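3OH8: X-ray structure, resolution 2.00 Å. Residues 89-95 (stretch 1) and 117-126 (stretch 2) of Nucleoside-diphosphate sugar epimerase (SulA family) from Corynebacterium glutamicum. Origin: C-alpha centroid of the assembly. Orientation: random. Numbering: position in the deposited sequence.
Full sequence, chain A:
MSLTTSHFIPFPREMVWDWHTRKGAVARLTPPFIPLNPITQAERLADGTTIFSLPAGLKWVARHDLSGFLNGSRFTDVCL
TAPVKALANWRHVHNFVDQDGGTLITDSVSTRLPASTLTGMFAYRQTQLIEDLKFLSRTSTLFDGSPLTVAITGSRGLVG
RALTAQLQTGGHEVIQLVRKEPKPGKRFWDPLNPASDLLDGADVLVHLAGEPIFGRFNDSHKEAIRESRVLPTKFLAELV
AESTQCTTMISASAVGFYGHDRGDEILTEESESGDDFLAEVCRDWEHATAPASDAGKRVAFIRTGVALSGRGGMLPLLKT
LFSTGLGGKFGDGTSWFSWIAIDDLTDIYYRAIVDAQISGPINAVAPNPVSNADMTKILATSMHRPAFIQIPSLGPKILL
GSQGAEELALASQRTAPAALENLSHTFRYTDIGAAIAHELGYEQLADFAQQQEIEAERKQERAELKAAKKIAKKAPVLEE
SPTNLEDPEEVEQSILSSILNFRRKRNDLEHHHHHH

Stretch 1 (89-95) NWRHVHN
Stretch 2, residues 117-126: TLTGMFAYRQ

Residues 91–95 run as an extended strand, phi near -95 to -135° and psi near 110 to 135°, and 119–126 form a helix (phi -50 to -75°, psi -30 to -55°) whose i+4 hydrogen bonds include A123 N to T119 O, 2.9 Å. Strand and helix point roughly the same way, their axes crossing at -30° and 13.8 Å at closest approach. In register, H92 CA lies 11.4 Å from F122 CA, and H94 CA 11.5 Å from R125 CA. The gap is bridged by large side chains: alternate residues W90, H92 and H94 reach stretch 2, while R91 and V93 stay out of reach.

W90 (chi1 t, chi2 -87°) extends its broad indole to apolar partners: CZ3 meets L118 CD2 (m, t) at the ring edge, 3.7 Å, and CZ2 lies 4.0 Å from CE of the fully extended selenomethionine M121 (t, t, t). H92 (t, chi2 -10°) points toward the helix. Its NE2 approaches F122 CZ to 3.3 Å, at the edge of a flat apolar ring; F122 has chi1 m, chi2 -78°, and the rings lie oblique, planes at 70°. R125 (m, t, p, chi4 92°) suits the far end, its long chain carrying a flat guanidinium to both imidazoles: H92 NE2 lies over one face, 4.0 Å from R125 NE, and R125 NH2 sits 3.3 Å from H94 CE1 (H94 chi1 m, chi2 -112°). No hydrogen bond joins the stretches.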

# COMPACT_ATOMS: atom_id res chain seq x y z
N ASN A 89 -26.43 -2.70 10.10
CA ASN A 89 -26.64 -3.87 10.93
C ASN A 89 -25.42 -4.78 10.84
O ASN A 89 -25.52 -6.01 10.79
CB ASN A 89 -27.91 -4.60 10.48
CG ASN A 89 -28.65 -5.23 11.65
OD1 ASN A 89 -29.50 -4.60 12.27
ND2 ASN A 89 -28.34 -6.49 11.94
N TRP A 90 -24.26 -4.15 10.81
CA TRP A 90 -22.99 -4.83 10.60
C TRP A 90 -22.33 -5.12 11.94
O TRP A 90 -22.19 -4.23 12.78
CB TRP A 90 -22.09 -3.93 9.73
CG TRP A 90 -20.68 -4.41 9.51
CD1 TRP A 90 -19.60 -4.17 10.32
CD2 TRP A 90 -20.20 -5.19 8.41
NE1 TRP A 90 -18.47 -4.75 9.78
CE2 TRP A 90 -18.82 -5.38 8.61
CE3 TRP A 90 -20.80 -5.74 7.28
CZ2 TRP A 90 -18.03 -6.10 7.72
CZ3 TRP A 90 -20.02 -6.45 6.39
CH2 TRP A 90 -18.64 -6.63 6.62
N ARG A 91 -21.93 -6.37 12.15
CA ARG A 91 -21.22 -6.72 13.38
C ARG A 91 -20.04 -7.65 13.06
O ARG A 91 -20.24 -8.78 12.63
CB ARG A 91 -22.17 -7.36 14.39
CG ARG A 91 -21.73 -7.25 15.83
CD ARG A 91 -22.90 -7.52 16.80
NE ARG A 91 -22.50 -7.38 18.19
CZ ARG A 91 -22.01 -8.39 18.92
NH1 ARG A 91 -21.88 -9.59 18.38
NH2 ARG A 91 -21.66 -8.18 20.18
N HIS A 92 -18.82 -7.17 13.28
CA HIS A 92 -17.62 -7.87 12.85
C HIS A 92 -16.78 -8.24 14.07
O HIS A 92 -16.19 -7.37 14.72
CB HIS A 92 -16.83 -6.97 11.89
CG HIS A 92 -15.61 -7.63 11.29
ND1 HIS A 92 -15.12 -8.83 11.73
CD2 HIS A 92 -14.80 -7.22 10.29
CE1 HIS A 92 -14.04 -9.15 11.02
NE2 HIS A 92 -13.83 -8.19 10.14
N VAL A 93 -16.75 -9.53 14.41
CA VAL A 93 -15.93 -10.00 15.51
C VAL A 93 -14.57 -10.48 14.98
O VAL A 93 -14.50 -11.28 14.04
CB VAL A 93 -16.61 -11.16 16.28
CG1 VAL A 93 -15.70 -11.65 17.40
CG2 VAL A 93 -17.96 -10.71 16.85
N HIS A 94 -13.49 -9.99 15.59
CA HIS A 94 -12.12 -10.37 15.23
C HIS A 94 -11.55 -11.16 16.40
O HIS A 94 -11.31 -10.59 17.46
CB HIS A 94 -11.22 -9.13 15.03
CG HIS A 94 -11.78 -8.09 14.12
ND1 HIS A 94 -11.24 -7.79 12.89
CD2 HIS A 94 -12.82 -7.22 14.29
CE1 HIS A 94 -11.92 -6.81 12.33
NE2 HIS A 94 -12.88 -6.44 13.16
N ASN A 95 -11.33 -12.45 16.19
CA ASN A 95 -10.86 -13.34 17.26
C ASN A 95 -9.45 -13.85 16.98
O ASN A 95 -9.14 -14.25 15.86
CB ASN A 95 -11.81 -14.53 17.40
CG ASN A 95 -11.64 -15.26 18.72
OD1 ASN A 95 -11.04 -16.34 18.78
ND2 ASN A 95 -12.19 -14.69 19.78
N THR A 117 -20.80 -12.30 -0.95
CA THR A 117 -20.59 -10.85 -1.01
C THR A 117 -19.31 -10.42 -0.27
O THR A 117 -18.76 -9.34 -0.52
CB THR A 117 -21.78 -10.12 -0.35
OG1 THR A 117 -23.00 -10.48 -1.01
CG2 THR A 117 -21.60 -8.61 -0.41
N LEU A 118 -18.85 -11.26 0.65
CA LEU A 118 -17.81 -10.86 1.59
C LEU A 118 -16.50 -11.56 1.32
O LEU A 118 -15.49 -11.25 1.93
CB LEU A 118 -18.26 -11.18 3.01
CG LEU A 118 -19.58 -10.53 3.46
CD1 LEU A 118 -20.19 -11.32 4.61
CD2 LEU A 118 -19.34 -9.08 3.84
N THR A 119 -16.52 -12.53 0.42
CA THR A 119 -15.34 -13.32 0.12
C THR A 119 -14.14 -12.47 -0.29
O THR A 119 -13.03 -12.65 0.22
CB THR A 119 -15.66 -14.34 -0.98
OG1 THR A 119 -16.51 -15.35 -0.43
CG2 THR A 119 -14.39 -14.99 -1.47
N GLY A 120 -14.35 -11.55 -1.22
CA GLY A 120 -13.30 -10.68 -1.72
C GLY A 120 -12.68 -9.83 -0.63
O GLY A 120 -11.46 -9.78 -0.47
N MSE A 121 -13.54 -9.14 0.12
CA MSE A 121 -13.12 -8.32 1.24
C MSE A 121 -12.21 -9.09 2.18
O MSE A 121 -11.14 -8.62 2.56
CB MSE A 121 -14.33 -7.84 2.04
CG MSE A 121 -13.99 -7.18 3.39
SE MSE A 121 -15.40 -6.51 4.33
CE MSE A 121 -14.56 -5.94 5.80
N PHE A 122 -12.64 -10.29 2.56
CA PHE A 122 -11.85 -11.04 3.53
C PHE A 122 -10.58 -11.65 2.98
O PHE A 122 -9.58 -11.73 3.68
CB PHE A 122 -12.71 -12.01 4.33
CG PHE A 122 -13.41 -11.33 5.44
CD1 PHE A 122 -12.73 -11.03 6.61
CD2 PHE A 122 -14.71 -10.87 5.29
CE1 PHE A 122 -13.35 -10.33 7.64
CE2 PHE A 122 -15.34 -10.18 6.31
CZ PHE A 122 -14.66 -9.90 7.49
N ALA A 123 -10.61 -12.04 1.71
CA ALA A 123 -9.40 -12.54 1.08
C ALA A 123 -8.34 -11.43 1.10
O ALA A 123 -7.15 -11.70 1.32
CB ALA A 123 -9.69 -12.99 -0.36
N TYR A 124 -8.77 -10.18 0.88
CA TYR A 124 -7.86 -9.03 0.93
C TYR A 124 -7.30 -8.80 2.33
O TYR A 124 -6.08 -8.65 2.52
CB TYR A 124 -8.54 -7.74 0.44
CG TYR A 124 -7.60 -6.56 0.49
CD1 TYR A 124 -6.70 -6.32 -0.56
CD2 TYR A 124 -7.57 -5.71 1.59
CE1 TYR A 124 -5.81 -5.25 -0.52
CE2 TYR A 124 -6.69 -4.63 1.64
CZ TYR A 124 -5.81 -4.41 0.58
OH TYR A 124 -4.93 -3.35 0.63
N ARG A 125 -8.19 -8.76 3.32
CA ARG A 125 -7.78 -8.58 4.71
C ARG A 125 -6.74 -9.63 5.11
O ARG A 125 -5.74 -9.29 5.75
CB ARG A 125 -8.98 -8.65 5.66
CG ARG A 125 -10.01 -7.53 5.52
CD ARG A 125 -11.12 -7.67 6.59
NE ARG A 125 -10.54 -7.83 7.93
CZ ARG A 125 -10.30 -6.83 8.77
NH1 ARG A 125 -10.60 -5.58 8.42
NH2 ARG A 125 -9.73 -7.07 9.94
N GLN A 126 -6.97 -10.89 4.75
CA GLN A 126 -6.05 -11.98 5.07
C GLN A 126 -4.69 -11.87 4.36
O GLN A 126 -3.62 -11.94 5.00
CB GLN A 126 -6.68 -13.35 4.76
CG GLN A 126 -7.99 -13.62 5.50
CD GLN A 126 -8.69 -14.90 5.04
OE1 GLN A 126 -9.54 -15.42 5.75
NE2 GLN A 126 -8.35 -15.39 3.86